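Local coordinates for protein D-alanyl transferase DltD (Enterococcus faecium TX0133A04, PDB 6PFX) that probably takes part in adding D-alanine to lipoteichoic acid during Gram-positive cell wall biogenesis, as a membrane-associated D-alanyl transferase, at residues A[32-37]-A[70-75]; A[52-57]-A[227-232]; A[128-133]-A[160-165]; A[277-282]-A[323-328]. One frame throughout, in Å; residues are numbered along the deposited sequence.

Interaction 1: residues A[32-37]-A[70-75]; sequences YALSEK and FLLGAP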
loop_
_atom_site.group_PDB
_atom_site.type_symbol
_atom_site.label_atom_id
_atom_site.label_comp_id
_atom_site.label_asym_id
_atom_site.label_seq_id
_atom_site.Cartn_x
_atom_site.Cartn_y
_atom_site.Cartn_z
ATOM N N TYR A 32 -1.092 -5.459 -18.114
ATOM C CA TYR A 32 -0.201 -5.174 -19.228
ATOM C C TYR A 32 0.985 -4.342 -18.759
ATOM O O TYR A 32 2.144 -4.642 -19.072
ATOM C CB TYR A 32 -0.954 -4.432 -20.328
ATOM C CG TYR A 32 -0.048 -4.020 -21.464
ATOM C CD1 TYR A 32 0.470 -4.961 -22.326
ATOM C CD2 TYR A 32 0.307 -2.695 -21.655
ATOM C CE1 TYR A 32 1.301 -4.599 -23.363
ATOM C CE2 TYR A 32 1.134 -2.322 -22.685
ATOM C CZ TYR A 32 1.628 -3.280 -23.539
ATOM O OH TYR A 32 2.457 -2.906 -24.568
ATOM N N ALA A 33 0.711 -3.278 -18.008
ATOM C CA ALA A 33 1.789 -2.410 -17.564
ATOM C C ALA A 33 2.784 -3.187 -16.721
ATOM O O ALA A 33 3.998 -3.076 -16.919
ATOM C CB ALA A 33 1.219 -1.235 -16.778
ATOM N N LEU A 34 2.284 -3.975 -15.758
ATOM C CA LEU A 34 3.170 -4.753 -14.899
ATOM C C LEU A 34 3.996 -5.752 -15.700
ATOM O O LEU A 34 5.119 -6.084 -15.297
ATOM C CB LEU A 34 2.356 -5.453 -13.808
ATOM C CG LEU A 34 1.781 -4.497 -12.761
ATOM C CD1 LEU A 34 0.776 -5.185 -11.854
ATOM C CD2 LEU A 34 2.900 -3.876 -11.926
ATOM N N SER A 35 3.487 -6.210 -16.851
ATOM C CA SER A 35 4.264 -7.115 -17.691
ATOM C C SER A 35 5.486 -6.448 -18.311
ATOM O O SER A 35 6.394 -7.159 -18.756
ATOM C CB SER A 35 3.398 -7.749 -18.789
ATOM O OG SER A 35 3.239 -6.919 -19.933
ATOM N N GLU A 36 5.533 -5.116 -18.345
ATOM C CA GLU A 36 6.672 -4.402 -18.899
ATOM C C GLU A 36 7.739 -4.205 -17.831
ATOM O O GLU A 36 7.433 -3.899 -16.671
ATOM C CB GLU A 36 6.258 -3.035 -19.444
ATOM C CG GLU A 36 5.167 -3.079 -20.492
ATOM C CD GLU A 36 4.827 -1.705 -21.051
ATOM O OE1 GLU A 36 5.613 -0.750 -20.855
ATOM O OE2 GLU A 36 3.766 -1.579 -21.696
ATOM N N LYS A 37 8.997 -4.370 -18.243
ATOM C CA LYS A 37 10.119 -4.265 -17.320
ATOM C C LYS A 37 10.165 -2.905 -16.649
ATOM O O LYS A 37 10.562 -2.798 -15.482
ATOM C CB LYS A 37 11.423 -4.476 -18.091
ATOM C CG LYS A 37 12.687 -4.505 -17.256
ATOM C CD LYS A 37 13.911 -4.552 -18.178
ATOM C CE LYS A 37 15.226 -4.649 -17.411
ATOM N NZ LYS A 37 15.617 -6.059 -17.127
ATOM N N PHE A 70 4.341 2.514 -11.050
ATOM C CA PHE A 70 2.927 2.346 -11.364
ATOM C C PHE A 70 2.211 2.389 -10.014
ATOM O O PHE A 70 2.401 1.501 -9.176
ATOM C CB PHE A 70 2.656 1.051 -12.120
ATOM C CG PHE A 70 1.339 1.058 -12.816
ATOM C CD1 PHE A 70 0.169 0.989 -12.084
ATOM C CD2 PHE A 70 1.262 1.170 -14.194
ATOM C CE1 PHE A 70 -1.070 1.012 -12.719
ATOM C CE2 PHE A 70 0.036 1.217 -14.834
ATOM C CZ PHE A 70 -1.133 1.124 -14.096
ATOM N N LEU A 71 1.452 3.450 -9.767
ATOM C CA LEU A 71 0.910 3.688 -8.434
ATOM C C LEU A 71 -0.362 2.877 -8.232
ATOM O O LEU A 71 -1.356 3.072 -8.942
ATOM C CB LEU A 71 0.632 5.174 -8.243
ATOM C CG LEU A 71 1.774 6.120 -8.608
ATOM C CD1 LEU A 71 1.351 7.549 -8.372
ATOM C CD2 LEU A 71 3.030 5.801 -7.806
ATOM N N LEU A 72 -0.345 1.997 -7.237
ATOM C CA LEU A 72 -1.458 1.091 -7.000
ATOM C C LEU A 72 -2.124 1.285 -5.647
ATOM O O LEU A 72 -3.075 0.562 -5.326
ATOM C CB LEU A 72 -1.010 -0.363 -7.190
ATOM C CG LEU A 72 -0.678 -0.761 -8.635
ATOM C CD1 LEU A 72 -0.059 -2.146 -8.672
ATOM C CD2 LEU A 72 -1.920 -0.698 -9.527
ATOM N N GLY A 73 -1.689 2.229 -4.867
ATOM C CA GLY A 73 -2.467 2.648 -3.726
ATOM C C GLY A 73 -3.378 3.832 -4.046
ATOM O O GLY A 73 -3.151 4.562 -5.012
ATOM N N ALA A 74 -4.400 4.004 -3.210
ATOM C CA ALA A 74 -5.355 5.102 -3.323
ATOM C C ALA A 74 -5.987 5.308 -1.952
ATOM O O ALA A 74 -5.747 4.525 -1.027
ATOM C CB ALA A 74 -6.424 4.804 -4.388
ATOM N N PRO A 75 -6.775 6.366 -1.765
ATOM C CA PRO A 75 -7.332 6.602 -0.422
ATOM C C PRO A 75 -8.193 5.431 0.023
ATOM O O PRO A 75 -9.179 5.076 -0.625
ATOM C CB PRO A 75 -8.142 7.893 -0.589
ATOM C CG PRO A 75 -7.481 8.592 -1.710
ATOM C CD PRO A 75 -7.063 7.493 -2.674
#
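The methyl of Ala33 comes at the Phe70 ring obliquely, neither squarely over its face nor along its edge, and meets the CD2-CE2 bond of the ring: CB lies 3.3 Å from Phe70 CE2 and 3.5 Å from Phe70 CD2. The first of these is short for two carbons, and the packing is tight here. Phe70 reaches the helix because its CG stands anti to the backbone N (chi1 -162°), which carries the ring out from the strand toward Ala33. Strand 68-71 is an outer strand of the five-stranded parallel sheet in this SGNH-hydrolase-like fold, and helix 28-35 leads into its neighbour, strand 39-43, to which Phe70 is tied by backbone hydrogen bonds to Ile40 and Phe42. Beside the ring a second, looser apolar meeting joins the leucines, with Leu34 CD1 at 4.5 Å from Leu72 CD1; both side chains also rest on Pro41 of strand 39-43. The two segments share no hydrogen bond, and their side-chain contact is wholly apolar. Ile12 of helix 9-18 also touches Ala33, and Val23 of helix 21-24 packs on Phe70.

Interaction 2: residues A[52-57]-A[227-232]; sequences SPFHPS and NQIGER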
loop_
_atom_site.group_PDB
_atom_site.type_symbol
_atom_site.label_atom_id
_atom_site.label_comp_id
_atom_site.label_asym_id
_atom_site.label_seq_id
_atom_site.Cartn_x
_atom_site.Cartn_y
_atom_site.Cartn_z
ATOM N N SER A 52 5.116 16.096 -5.386
ATOM C CA SER A 52 6.005 17.203 -5.080
ATOM C C SER A 52 7.286 16.893 -5.845
ATOM O O SER A 52 7.391 15.826 -6.471
ATOM C CB SER A 52 6.307 17.262 -3.592
ATOM O OG SER A 52 7.228 16.251 -3.222
ATOM N N PRO A 53 8.292 17.763 -5.801
ATOM C CA PRO A 53 9.550 17.445 -6.497
ATOM C C PRO A 53 10.211 16.156 -6.022
ATOM O O PRO A 53 11.047 15.615 -6.758
ATOM C CB PRO A 53 10.428 18.679 -6.235
ATOM C CG PRO A 53 9.441 19.787 -5.969
ATOM C CD PRO A 53 8.298 19.126 -5.235
ATOM N N PHE A 54 9.830 15.626 -4.848
ATOM C CA PHE A 54 10.500 14.482 -4.220
ATOM C C PHE A 54 9.722 13.183 -4.323
ATOM O O PHE A 54 10.233 12.133 -3.914
ATOM C CB PHE A 54 10.838 14.826 -2.762
ATOM C CG PHE A 54 11.449 16.175 -2.652
ATOM C CD1 PHE A 54 12.766 16.378 -3.031
ATOM C CD2 PHE A 54 10.677 17.265 -2.305
ATOM C CE1 PHE A 54 13.323 17.637 -3.019
ATOM C CE2 PHE A 54 11.234 18.537 -2.275
ATOM C CZ PHE A 54 12.553 18.723 -2.638
ATOM N N HIS A 55 8.530 13.225 -4.890
ATOM C CA HIS A 55 7.733 12.033 -5.123
ATOM C C HIS A 55 8.459 11.062 -6.050
ATOM O O HIS A 55 9.184 11.486 -6.957
ATOM C CB HIS A 55 6.429 12.524 -5.750
ATOM C CG HIS A 55 5.438 11.451 -6.031
ATOM N ND1 HIS A 55 5.534 10.621 -7.126
ATOM C CD2 HIS A 55 4.314 11.085 -5.376
ATOM C CE1 HIS A 55 4.517 9.780 -7.128
ATOM N NE2 HIS A 55 3.766 10.035 -6.070
ATOM N N PRO A 56 8.298 9.748 -5.834
ATOM C CA PRO A 56 9.053 8.768 -6.635
ATOM C C PRO A 56 8.897 8.919 -8.137
ATOM O O PRO A 56 9.844 8.644 -8.885
ATOM C CB PRO A 56 8.502 7.410 -6.162
ATOM C CG PRO A 56 7.916 7.671 -4.811
ATOM C CD PRO A 56 7.472 9.114 -4.791
ATOM N N SER A 57 7.714 9.304 -8.611
ATOM C CA SER A 57 7.531 9.429 -10.049
ATOM C C SER A 57 8.272 10.642 -10.599
ATOM O O SER A 57 8.761 10.603 -11.735
ATOM C CB SER A 57 6.044 9.542 -10.377
ATOM O OG SER A 57 5.318 8.404 -9.928
ATOM N N ASN A 227 13.515 21.253 2.515
ATOM C CA ASN A 227 13.321 22.065 3.707
ATOM C C ASN A 227 12.770 23.438 3.346
ATOM O O ASN A 227 11.911 23.969 4.061
ATOM C CB ASN A 227 14.634 22.203 4.473
ATOM C CG ASN A 227 14.993 20.962 5.253
ATOM O OD1 ASN A 227 14.129 20.178 5.646
ATOM N ND2 ASN A 227 16.276 20.801 5.526
ATOM N N GLN A 228 13.230 24.019 2.229
ATOM C CA GLN A 228 12.714 25.326 1.833
ATOM C C GLN A 228 11.239 25.243 1.462
ATOM O O GLN A 228 10.431 26.071 1.900
ATOM C CB GLN A 228 13.513 25.911 0.673
ATOM C CG GLN A 228 14.944 26.272 1.007
ATOM C CD GLN A 228 15.786 26.549 -0.232
ATOM O OE1 GLN A 228 15.447 26.127 -1.339
ATOM N NE2 GLN A 228 16.889 27.265 -0.049
ATOM N N ILE A 229 10.862 24.230 0.684
ATOM C CA ILE A 229 9.468 24.086 0.293
ATOM C C ILE A 229 8.612 23.763 1.511
ATOM O O ILE A 229 7.543 24.354 1.706
ATOM C CB ILE A 229 9.351 23.029 -0.821
ATOM C CG1 ILE A 229 10.085 23.517 -2.075
ATOM C CG2 ILE A 229 7.902 22.751 -1.135
ATOM C CD1 ILE A 229 10.200 22.470 -3.182
ATOM N N GLY A 230 9.067 22.839 2.358
ATOM C CA GLY A 230 8.302 22.516 3.551
ATOM C C GLY A 230 8.061 23.736 4.416
ATOM O O GLY A 230 6.947 23.970 4.890
ATOM N N GLU A 231 9.104 24.535 4.637
ATOM C CA GLU A 231 8.940 25.715 5.480
ATOM C C GLU A 231 7.902 26.661 4.891
ATOM O O GLU A 231 7.038 27.179 5.608
ATOM C CB GLU A 231 10.285 26.414 5.652
ATOM C CG GLU A 231 10.320 27.499 6.705
ATOM C CD GLU A 231 11.727 28.015 6.922
ATOM O OE1 GLU A 231 12.504 28.069 5.938
ATOM O OE2 GLU A 231 12.055 28.346 8.081
ATOM N N ARG A 232 7.968 26.891 3.580
ATOM C CA ARG A 232 7.066 27.836 2.928
ATOM C C ARG A 232 5.630 27.334 2.917
ATOM O O ARG A 232 4.699 28.148 2.899
ATOM C CB ARG A 232 7.599 28.087 1.511
ATOM C CG ARG A 232 6.813 29.021 0.618
ATOM C CD ARG A 232 7.340 28.884 -0.836
ATOM N NE ARG A 232 8.798 28.719 -0.872
ATOM C CZ ARG A 232 9.471 28.021 -1.789
ATOM N NH1 ARG A 232 8.834 27.397 -2.772
ATOM N NH2 ARG A 232 10.793 27.935 -1.711
#
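Ile229 points from helix 219-233 toward the turn formed by Ser52 to His55, and its terminal methyl makes the close contacts. From CB the chain divides: CG2 stands anti to the backbone N, while CG1 lies beside that N (chi1 -64°) and runs on, extended, to CD1. That terminal methyl meets Pro53 tip to tip, with CD1 3.9 Å from Pro53 CG. It also approaches the Phe54 ring obliquely, at 4.2 Å from Phe54 CE2. The two targets are themselves packed together, for Pro53 CB sits over the centre of one face of the Phe54 ring, 4.0 Å above its plane. Trp351 of helix 351-365 touches both Phe54 and Ile229, and Leu213 adds to the apolar surroundings of Pro53. The backbone of 52-57 is braced by its own polar side chains. Ser52 OG accepts from Phe54 N at 3.1 Å, and His55 ND1 accepts from Ser57 N at 2.9 Å, the donor tilted from the imidazole plane, while His55 NE2 is hydrogen-bonded to Leu48 O. Helix 219-233 thus packs its Ile229 against an ST turn within a type I beta turn, which leads through the histidine N-cap into helix 56-62.

Interaction 3: residues A[128-133]-A[160-165]; sequences DWLFSM and TAILQT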
loop_
_atom_site.group_PDB
_atom_site.type_symbol
_atom_site.label_atom_id
_atom_site.label_comp_id
_atom_site.label_asym_id
_atom_site.label_seq_id
_atom_site.Cartn_x
_atom_site.Cartn_y
_atom_site.Cartn_z
ATOM N N ASP A 128 -11.252 -13.630 -10.711
ATOM C CA ASP A 128 -9.912 -13.986 -11.156
ATOM C C ASP A 128 -9.270 -14.968 -10.181
ATOM O O ASP A 128 -8.688 -15.983 -10.580
ATOM C CB ASP A 128 -9.018 -12.743 -11.226
ATOM C CG ASP A 128 -9.238 -11.892 -12.473
ATOM O OD1 ASP A 128 -9.853 -12.357 -13.454
ATOM O OD2 ASP A 128 -8.773 -10.732 -12.453
ATOM N N TRP A 129 -9.344 -14.650 -8.887
ATOM C CA TRP A 129 -8.758 -15.501 -7.858
ATOM C C TRP A 129 -9.409 -16.873 -7.857
ATOM O O TRP A 129 -8.723 -17.898 -7.907
ATOM C CB TRP A 129 -8.934 -14.807 -6.510
ATOM C CG TRP A 129 -8.873 -15.698 -5.321
ATOM C CD1 TRP A 129 -7.840 -16.517 -4.952
ATOM C CD2 TRP A 129 -9.876 -15.831 -4.303
ATOM N NE1 TRP A 129 -8.152 -17.161 -3.775
ATOM C CE2 TRP A 129 -9.395 -16.758 -3.361
ATOM C CE3 TRP A 129 -11.138 -15.264 -4.104
ATOM C CZ2 TRP A 129 -10.132 -17.130 -2.232
ATOM C CZ3 TRP A 129 -11.868 -15.637 -2.983
ATOM C CH2 TRP A 129 -11.361 -16.559 -2.064
ATOM N N LEU A 130 -10.742 -16.912 -7.844
ATOM C CA LEU A 130 -11.441 -18.189 -7.771
ATOM C C LEU A 130 -11.080 -19.093 -8.943
ATOM O O LEU A 130 -10.871 -20.297 -8.762
ATOM C CB LEU A 130 -12.950 -17.964 -7.729
ATOM C CG LEU A 130 -13.491 -17.287 -6.474
ATOM C CD1 LEU A 130 -14.982 -17.001 -6.599
ATOM C CD2 LEU A 130 -13.248 -18.123 -5.238
ATOM N N PHE A 131 -11.042 -18.545 -10.161
ATOM C CA PHE A 131 -10.710 -19.351 -11.334
ATOM C C PHE A 131 -9.228 -19.689 -11.398
ATOM O O PHE A 131 -8.858 -20.608 -12.138
ATOM C CB PHE A 131 -11.183 -18.648 -12.614
ATOM C CG PHE A 131 -12.681 -18.691 -12.806
ATOM C CD1 PHE A 131 -13.307 -19.834 -13.286
ATOM C CD2 PHE A 131 -13.465 -17.596 -12.508
ATOM C CE1 PHE A 131 -14.690 -19.876 -13.450
ATOM C CE2 PHE A 131 -14.842 -17.639 -12.674
ATOM C CZ PHE A 131 -15.450 -18.775 -13.149
ATOM N N SER A 132 -8.392 -18.996 -10.616
ATOM C CA SER A 132 -6.960 -19.257 -10.570
ATOM C C SER A 132 -6.605 -20.384 -9.613
ATOM O O SER A 132 -5.542 -20.997 -9.764
ATOM C CB SER A 132 -6.207 -18.002 -10.096
ATOM O OG SER A 132 -6.201 -17.875 -8.674
ATOM N N MET A 133 -7.467 -20.662 -8.633
ATOM C CA MET A 133 -7.144 -21.614 -7.582
ATOM C C MET A 133 -7.084 -23.030 -8.133
ATOM O O MET A 133 -8.038 -23.509 -8.752
ATOM C CB MET A 133 -8.214 -21.571 -6.487
ATOM C CG MET A 133 -8.181 -20.332 -5.620
ATOM S SD MET A 133 -9.501 -20.308 -4.390
ATOM C CE MET A 133 -9.387 -21.965 -3.759
ATOM N N THR A 160 -21.217 -16.484 -2.525
ATOM C CA THR A 160 -21.181 -16.799 -1.102
ATOM C C THR A 160 -21.073 -18.302 -0.866
ATOM O O THR A 160 -20.318 -18.749 0.008
ATOM C CB THR A 160 -22.425 -16.215 -0.426
ATOM O OG1 THR A 160 -22.343 -14.781 -0.420
ATOM C CG2 THR A 160 -22.540 -16.721 0.985
ATOM N N ALA A 161 -21.829 -19.104 -1.617
ATOM C CA ALA A 161 -21.765 -20.548 -1.420
ATOM C C ALA A 161 -20.395 -21.087 -1.805
ATOM O O ALA A 161 -19.874 -22.006 -1.163
ATOM C CB ALA A 161 -22.863 -21.236 -2.227
ATOM N N ILE A 162 -19.795 -20.521 -2.850
ATOM C CA ILE A 162 -18.444 -20.918 -3.228
ATOM C C ILE A 162 -17.460 -20.559 -2.121
ATOM O O ILE A 162 -16.601 -21.368 -1.749
ATOM C CB ILE A 162 -18.075 -20.308 -4.594
ATOM C CG1 ILE A 162 -18.831 -21.037 -5.713
ATOM C CG2 ILE A 162 -16.576 -20.353 -4.788
ATOM C CD1 ILE A 162 -18.900 -20.246 -6.994
ATOM N N LEU A 163 -17.596 -19.364 -1.543
ATOM C CA LEU A 163 -16.678 -18.983 -0.478
ATOM C C LEU A 163 -16.850 -19.872 0.748
ATOM O O LEU A 163 -15.871 -20.181 1.433
ATOM C CB LEU A 163 -16.876 -17.524 -0.085
ATOM C CG LEU A 163 -16.532 -16.482 -1.138
ATOM C CD1 LEU A 163 -16.861 -15.083 -0.617
ATOM C CD2 LEU A 163 -15.069 -16.576 -1.575
ATOM N N GLN A 164 -18.085 -20.282 1.057
ATOM C CA GLN A 164 -18.289 -21.219 2.161
ATOM C C GLN A 164 -17.563 -22.547 1.922
ATOM O O GLN A 164 -17.017 -23.145 2.857
ATOM C CB GLN A 164 -19.785 -21.450 2.386
ATOM C CG GLN A 164 -20.549 -20.238 2.925
ATOM C CD GLN A 164 -20.201 -19.902 4.365
ATOM O OE1 GLN A 164 -19.333 -20.532 4.976
ATOM N NE2 GLN A 164 -20.877 -18.899 4.915
ATOM N N THR A 165 -17.554 -23.031 0.680
ATOM C CA THR A 165 -16.814 -24.249 0.350
ATOM C C THR A 165 -15.323 -24.079 0.624
ATOM O O THR A 165 -14.688 -24.948 1.236
ATOM C CB THR A 165 -17.072 -24.587 -1.120
ATOM O OG1 THR A 165 -18.471 -24.849 -1.308
ATOM C CG2 THR A 165 -16.276 -25.789 -1.563
#
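Trp129 swings its CG anti to the backbone N (chi1 158°), and Leu163, with CG anti to its own carbonyl carbon (chi1 -66°), turns its CD2 branch to the far rim of that indole. Leu163 CD2 arrives at the edge, near the ring plane, 3.6 Å from Trp129 CZ3 and 3.7 Å from Trp129 CH2. Next to it Leu130 and Ile162 pass each other at a slant. Because Ile162 CG2 is the branch anti to the backbone N, it faces the fork of Leu130, at 4.0 Å from Leu130 CD2 and 4.1 Å from Leu130 CD1. Leu130 CD2 also lies over one face of the indole, toward its rim, and Met133 SD covers the same face, so that face is covered by residues of its own segment, while the ring's rim is touched from across. Its NE1 is hydrogen-bonded to Asp140 OD1. At the helix end Trp129 O takes two hydrogen bonds, from Ser132 OG at 2.6 Å on a lone pair and from Ser132 N at 2.9 Å. The segment axes cross at 47° and come no closer than 12.4 Å, a wide separation that these side chains bridge. Helix 138-147 completes the cluster, its Leu147 touching both Trp129 and Leu163, and Arg87 of helix 79-89 reaches Trp129 and Met133 and hydrogen-bonds to Ser132 OG.

Interaction 4: residues A[277-282]-A[323-328]; sequences LVLDQL and NSQGFN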
loop_
_atom_site.group_PDB
_atom_site.type_symbol
_atom_site.label_atom_id
_atom_site.label_comp_id
_atom_site.label_asym_id
_atom_site.label_seq_id
_atom_site.Cartn_x
_atom_site.Cartn_y
_atom_site.Cartn_z
ATOM N N LEU A 277 -1.740 -11.943 3.697
ATOM C CA LEU A 277 -2.111 -12.307 2.335
ATOM C C LEU A 277 -1.150 -11.686 1.333
ATOM O O LEU A 277 -0.687 -12.356 0.404
ATOM C CB LEU A 277 -3.530 -11.832 2.034
ATOM C CG LEU A 277 -4.677 -12.544 2.733
ATOM C CD1 LEU A 277 -5.993 -11.844 2.465
ATOM C CD2 LEU A 277 -4.768 -13.954 2.192
ATOM N N VAL A 278 -0.858 -10.393 1.494
ATOM C CA VAL A 278 0.118 -9.719 0.642
ATOM C C VAL A 278 1.452 -10.448 0.661
ATOM O O VAL A 278 2.046 -10.690 -0.390
ATOM C CB VAL A 278 0.274 -8.257 1.097
ATOM C CG1 VAL A 278 1.452 -7.607 0.447
ATOM C CG2 VAL A 278 -1.031 -7.473 0.854
ATOM N N LEU A 279 1.964 -10.775 1.852
ATOM C CA LEU A 279 3.245 -11.474 1.964
ATOM C C LEU A 279 3.204 -12.844 1.292
ATOM O O LEU A 279 4.172 -13.255 0.637
ATOM C CB LEU A 279 3.614 -11.606 3.439
ATOM C CG LEU A 279 3.779 -10.292 4.205
ATOM C CD1 LEU A 279 4.380 -10.567 5.589
ATOM C CD2 LEU A 279 4.645 -9.315 3.416
ATOM N N ASP A 280 2.100 -13.567 1.460
ATOM C CA ASP A 280 1.934 -14.862 0.809
ATOM C C ASP A 280 2.108 -14.729 -0.695
ATOM O O ASP A 280 2.850 -15.498 -1.317
ATOM C CB ASP A 280 0.549 -15.389 1.191
ATOM C CG ASP A 280 0.319 -16.841 0.808
ATOM O OD1 ASP A 280 -0.109 -17.089 -0.339
ATOM O OD2 ASP A 280 0.528 -17.726 1.673
ATOM N N GLN A 281 1.446 -13.746 -1.298
ATOM C CA GLN A 281 1.511 -13.599 -2.745
ATOM C C GLN A 281 2.866 -13.071 -3.201
ATOM O O GLN A 281 3.386 -13.513 -4.227
ATOM C CB GLN A 281 0.361 -12.722 -3.234
ATOM C CG GLN A 281 0.181 -12.688 -4.742
ATOM C CD GLN A 281 -0.298 -14.013 -5.324
ATOM O OE1 GLN A 281 -0.749 -14.892 -4.604
ATOM N NE2 GLN A 281 -0.191 -14.153 -6.639
ATOM N N LEU A 282 3.456 -12.129 -2.460
ATOM C CA LEU A 282 4.781 -11.633 -2.814
ATOM C C LEU A 282 5.785 -12.768 -2.796
ATOM O O LEU A 282 6.618 -12.891 -3.700
ATOM C CB LEU A 282 5.200 -10.530 -1.846
ATOM C CG LEU A 282 4.416 -9.242 -2.042
ATOM C CD1 LEU A 282 4.646 -8.363 -0.811
ATOM C CD2 LEU A 282 4.839 -8.484 -3.242
ATOM N N ASN A 323 10.541 -9.977 8.917
ATOM C CA ASN A 323 11.860 -10.583 9.035
ATOM C C ASN A 323 11.772 -12.082 9.288
ATOM O O ASN A 323 12.592 -12.854 8.772
ATOM C CB ASN A 323 12.637 -9.924 10.176
ATOM C CG ASN A 323 13.032 -8.500 9.880
ATOM O OD1 ASN A 323 13.125 -8.081 8.723
ATOM N ND2 ASN A 323 13.306 -7.749 10.934
ATOM N N SER A 324 10.808 -12.514 10.103
ATOM C CA SER A 324 10.717 -13.931 10.424
ATOM C C SER A 324 10.444 -14.767 9.185
ATOM O O SER A 324 10.692 -15.976 9.193
ATOM C CB SER A 324 9.614 -14.194 11.455
ATOM O OG SER A 324 8.325 -13.990 10.903
ATOM N N GLN A 325 9.910 -14.157 8.132
ATOM C CA GLN A 325 9.563 -14.876 6.920
ATOM C C GLN A 325 10.503 -14.576 5.764
ATOM O O GLN A 325 10.303 -15.107 4.664
ATOM C CB GLN A 325 8.115 -14.540 6.537
ATOM C CG GLN A 325 7.115 -14.883 7.655
ATOM C CD GLN A 325 5.689 -14.675 7.197
ATOM O OE1 GLN A 325 5.032 -15.604 6.708
ATOM N NE2 GLN A 325 5.196 -13.453 7.356
ATOM N N GLY A 326 11.542 -13.784 5.989
ATOM C CA GLY A 326 12.555 -13.552 4.984
ATOM C C GLY A 326 12.483 -12.220 4.275
ATOM O O GLY A 326 13.317 -11.966 3.391
ATOM N N PHE A 327 11.527 -11.365 4.632
ATOM C CA PHE A 327 11.430 -10.019 4.076
ATOM C C PHE A 327 12.300 -9.117 4.940
ATOM O O PHE A 327 11.888 -8.695 6.021
ATOM C CB PHE A 327 9.981 -9.560 4.088
ATOM C CG PHE A 327 9.051 -10.387 3.224
ATOM C CD1 PHE A 327 8.888 -10.089 1.879
ATOM C CD2 PHE A 327 8.310 -11.418 3.765
ATOM C CE1 PHE A 327 8.024 -10.802 1.096
ATOM C CE2 PHE A 327 7.438 -12.127 2.994
ATOM C CZ PHE A 327 7.299 -11.825 1.641
ATOM N N ASN A 328 13.520 -8.835 4.479
ATOM C CA ASN A 328 14.492 -8.141 5.312
ATOM C C ASN A 328 14.880 -6.778 4.755
ATOM O O ASN A 328 15.793 -6.137 5.293
ATOM C CB ASN A 328 15.763 -8.980 5.491
ATOM C CG ASN A 328 15.507 -10.286 6.193
ATOM O OD1 ASN A 328 15.868 -11.358 5.701
ATOM N ND2 ASN A 328 14.900 -10.209 7.354
#
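Gln325 and Phe327 are the residues of 323-328 that meet Leu279 and Leu282 of helix 271-284. The segment opens with Asn323 of helix 308-323; its OD1 accepts from Asn328 ND2 at 3.1 Å across the bend, with the donor above the carbonyl plane. Gln325 extends beyond CG and crosses Leu279 at about a right angle, NE2 lying 3.5 Å from Leu279 CD1. That touch is a van der Waals contact, and the amide's hydrogen bonds go to other partners: NE2 to Gln321 O, and OE1 to Gln276 NE2 and Asp378 N. Gly326 then turns the chain with a phi of 104°, giving a Schellman motif that terminates helix 308-323 just before strand 330-332. Helix 308-323 belongs to the beta-alpha-beta connection from strand 288-293 to this outer strand of the parallel sheet. Phe327 follows, its ring directed at helix 271-284. Leu279 CD2 lies over one face, offset toward the rim, a CH-pi contact 4.1 Å from the centroid of the Phe327 ring and 14° off its normal, while Leu279 CB is 3.9 Å from Phe327 CE2. Leu282 CB approaches obliquely, 4.1 Å from Phe327 CE1. Tyr375 stacks with the Phe327 ring.

Overall arrangement
Interactions 1 and 4 involve opposite margins of the parallel sheet: strand 68-71 contributes to the first, and the loop entering strand 330-332 to the other; their centres are 20 Å apart. Interaction 2 abuts interaction 1, with Leu71 CD1 4.1 Å from His55 CE1. Interaction 3 lies at the far side of the chain, its centre about 45 Å from that of interaction 2, yet its nearest atoms come within about 7 Å of interaction 4, and helices 79-89 and 138-147 touch both. Ser46, His348 and Asp345 are arranged like a charge-relay triad and are probably the catalytic residues, as in other SGNH-type enzymes; Pro75 of interaction 1 touches Ser46.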